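Local coordinates for chitin elicitor-binding protein (Oryza sativa subsp. japonica, PDB 5JCE) that binds chitin oligosaccharides from fungal cell walls and takes part in perceiving and transducing the signal that triggers rice defence responses, at residues G245-P250 and S280-Q285. Residues are numbered along the deposited sequence; the frame is centred on the assembly and turned at random.
Sequences GCPSVP and SSLIIQ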
ATOM      1  N   GLY A 245      13.159 -18.404  14.571  1.00 81.68           N
ATOM      2  CA  GLY A 245      13.051 -19.273  13.407  1.00 75.64           C
ATOM      3  C   GLY A 245      13.666 -18.614  12.179  1.00 75.70           C
ATOM      4  O   GLY A 245      13.634 -19.174  11.091  1.00 76.71           O
ATOM      5  N   CYS A 246      14.236 -17.422  12.371  1.00 79.51           N
ATOM      6  CA  CYS A 246      14.755 -16.573  11.289  1.00 75.75           C
ATOM      7  C   CYS A 246      16.230 -16.826  10.950  1.00 73.37           C
ATOM      8  O   CYS A 246      17.057 -16.969  11.854  1.00 73.00           O
ATOM      9  CB  CYS A 246      14.571 -15.103  11.671  1.00 68.40           C
ATOM     10  SG  CYS A 246      12.934 -14.429  11.308  1.00 79.01           S
ATOM     11  N   PRO A 247      16.563 -16.859   9.644  1.00 66.85           N
ATOM     12  CA  PRO A 247      17.928 -17.098   9.163  1.00 67.69           C
ATOM     13  C   PRO A 247      18.883 -15.969   9.524  1.00 73.43           C
ATOM     14  O   PRO A 247      18.444 -14.861   9.842  1.00 75.38           O
ATOM     15  CB  PRO A 247      17.758 -17.183   7.643  1.00 63.14           C
ATOM     16  CG  PRO A 247      16.580 -16.340   7.365  1.00 64.99           C
ATOM     17  CD  PRO A 247      15.652 -16.509   8.543  1.00 69.01           C
ATOM     18  N   SER A 248      20.180 -16.251   9.469  1.00 72.44           N
ATOM     19  CA  SER A 248      21.192 -15.236   9.713  1.00 65.95           C
ATOM     20  C   SER A 248      21.146 -14.196   8.604  1.00 67.92           C
ATOM     21  O   SER A 248      20.783 -14.499   7.458  1.00 62.06           O
ATOM     22  CB  SER A 248      22.588 -15.862   9.793  1.00 63.98           C
ATOM     23  OG  SER A 248      22.932 -16.461   8.549  1.00 69.68           O
ATOM     24  N   VAL A 249      21.506 -12.969   8.957  1.00 65.77           N
ATOM     25  CA  VAL A 249      21.631 -11.894   7.993  1.00 60.83           C
ATOM     26  C   VAL A 249      23.116 -11.669   7.687  1.00 63.42           C
ATOM     27  O   VAL A 249      23.902 -11.373   8.598  1.00 65.51           O
ATOM     28  CB  VAL A 249      20.998 -10.578   8.520  1.00 60.65           C
ATOM     29  CG1 VAL A 249      20.905  -9.541   7.403  1.00 56.22           C
ATOM     30  CG2 VAL A 249      19.631 -10.847   9.129  1.00 53.51           C
ATOM     31  N   PRO A 250      23.499 -11.796   6.404  1.00 55.37           N
ATOM     32  CA  PRO A 250      24.892 -11.639   5.966  1.00 53.62           C
ATOM     33  C   PRO A 250      25.436 -10.223   6.140  1.00 62.07           C
ATOM     34  O   PRO A 250      24.714  -9.234   5.968  1.00 62.02           O
ATOM     35  CB  PRO A 250      24.837 -12.009   4.478  1.00 53.41           C
ATOM     36  CG  PRO A 250      23.432 -11.748   4.074  1.00 53.19           C
ATOM     37  CD  PRO A 250      22.596 -12.085   5.276  1.00 56.57           C
ATOM     38  N   SER A 280      13.492 -23.509  -1.505  1.00 85.94           N
ATOM     39  CA  SER A 280      14.145 -24.339  -0.504  1.00 94.12           C
ATOM     40  C   SER A 280      14.042 -23.799   0.910  1.00 92.46           C
ATOM     41  O   SER A 280      13.467 -24.436   1.774  1.00 97.05           O
ATOM     42  CB  SER A 280      15.621 -24.518  -0.864  1.00 98.88           C
ATOM     43  OG  SER A 280      15.793 -24.744  -2.253  1.00103.35           O
ATOM     44  N   SER A 281      14.585 -22.621   1.148  1.00 84.96           N
ATOM     45  CA  SER A 281      14.551 -22.046   2.479  1.00 86.22           C
ATOM     46  C   SER A 281      14.733 -20.551   2.383  1.00 79.29           C
ATOM     47  O   SER A 281      15.100 -20.046   1.345  1.00 75.21           O
ATOM     48  CB  SER A 281      15.591 -22.683   3.390  1.00 84.95           C
ATOM     49  OG  SER A 281      16.893 -22.549   2.870  1.00 83.81           O
ATOM     50  N   LEU A 282      14.443 -19.843   3.457  1.00 74.32           N
ATOM     51  CA  LEU A 282      14.486 -18.409   3.406  1.00 71.09           C
ATOM     52  C   LEU A 282      15.901 -17.951   3.470  1.00 66.76           C
ATOM     53  O   LEU A 282      16.603 -18.245   4.401  1.00 71.54           O
ATOM     54  CB  LEU A 282      13.719 -17.824   4.579  1.00 67.93           C
ATOM     55  CG  LEU A 282      12.953 -16.546   4.288  1.00 63.49           C
ATOM     56  CD1 LEU A 282      11.789 -16.394   5.225  1.00 66.44           C
ATOM     57  CD2 LEU A 282      13.865 -15.352   4.409  1.00 65.34           C
ATOM     58  N   ILE A 283      16.299 -17.193   2.474  1.00 57.77           N
ATOM     59  CA  ILE A 283      17.615 -16.576   2.460  1.00 60.46           C
ATOM     60  C   ILE A 283      17.467 -15.072   2.350  1.00 58.03           C
ATOM     61  O   ILE A 283      16.720 -14.571   1.509  1.00 55.17           O
ATOM     62  CB  ILE A 283      18.493 -17.092   1.294  1.00 60.50           C
ATOM     63  CG1 ILE A 283      18.456 -18.618   1.232  1.00 64.62           C
ATOM     64  CG2 ILE A 283      19.931 -16.554   1.412  1.00 54.81           C
ATOM     65  CD1 ILE A 283      18.906 -19.160  -0.084  1.00 67.07           C
ATOM     66  N   ILE A 284      18.196 -14.361   3.199  1.00 50.91           N
ATOM     67  CA  ILE A 284      18.180 -12.911   3.191  1.00 51.39           C
ATOM     68  C   ILE A 284      19.465 -12.391   2.569  1.00 49.16           C
ATOM     69  O   ILE A 284      20.543 -12.874   2.884  1.00 50.85           O
ATOM     70  CB  ILE A 284      18.009 -12.342   4.628  1.00 47.97           C
ATOM     71  CG1 ILE A 284      16.662 -12.757   5.204  1.00 38.04           C
ATOM     72  CG2 ILE A 284      18.133 -10.823   4.641  1.00 45.43           C
ATOM     73  CD1 ILE A 284      16.647 -12.730   6.698  1.00 53.94           C
ATOM     74  N   GLN A 285      19.340 -11.397   1.696  1.00 47.44           N
ATOM     75  CA  GLN A 285      20.491 -10.760   1.070  1.00 46.81           C
ATOM     76  C   GLN A 285      20.726  -9.327   1.569  1.00 49.56           C
ATOM     77  O   GLN A 285      19.777  -8.604   1.873  1.00 52.66           O
ATOM     78  CB  GLN A 285      20.304 -10.736  -0.447  1.00 46.24           C
ATOM     79  CG  GLN A 285      20.065 -12.089  -1.045  1.00 55.46           C
ATOM     80  CD  GLN A 285      18.872 -12.121  -1.978  1.00 57.63           C
ATOM     81  OE1 GLN A 285      18.560 -11.137  -2.672  1.00 55.81           O
ATOM     82  NE2 GLN A 285      18.196 -13.262  -2.008  1.00 58.28           N
TER
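The pyrrolidine ring of P247 is a bump fitted into a hollow lined by L282 and I284. Its CG lies 3.7 Å from CD1 of I284, 4.1 Å from CD2 of L282 and 3.5 Å from the backbone O of L282, so the hollow is walled by two aliphatic tips and a carbonyl. P247 and I284 meet crosswise, at about a right angle. I284 is the buried residue of the six that touch, and contributes 90 Å² of the 276 Å² lost between the segments. Its two branches serve different neighbours: with chi1 at -63°, the CG1 arm lies beside the backbone N and carries CD1 to P247, whereas CG2, opposite that N, faces V249, whose CG1 is 4.1 Å away. The alternation expected of a strand is evident along 283-285, since CB of I284 points to the loop and those of I283 and Q285 turn from it. Strand 283-290 is an outer strand of a three-stranded antiparallel sheet, hydrogen-bonded on one side to strand 269-277; 245-250 runs along the other side, the line from CA of P247 to CA of P250 lying 15° from that between CA of L282 and CA of Q285. It is no fourth strand: CA atoms of V249 and I284 are 6.0 Å apart, no hydrogen bond links the two segments, and P247 and P250 have no N-H to offer. P250 instead sets CD and CG of its ring in front of the I284 carbonyl, CD being 3.2 Å from O of I284. P250 O accepts a hydrogen bond from OG1 of T286. Next to P247, whose side chain touches C224, the C224-C246 disulfide ties the loop to a preceding part of the chain; I284 touches C224 too, and Y273 of the neighbouring strand.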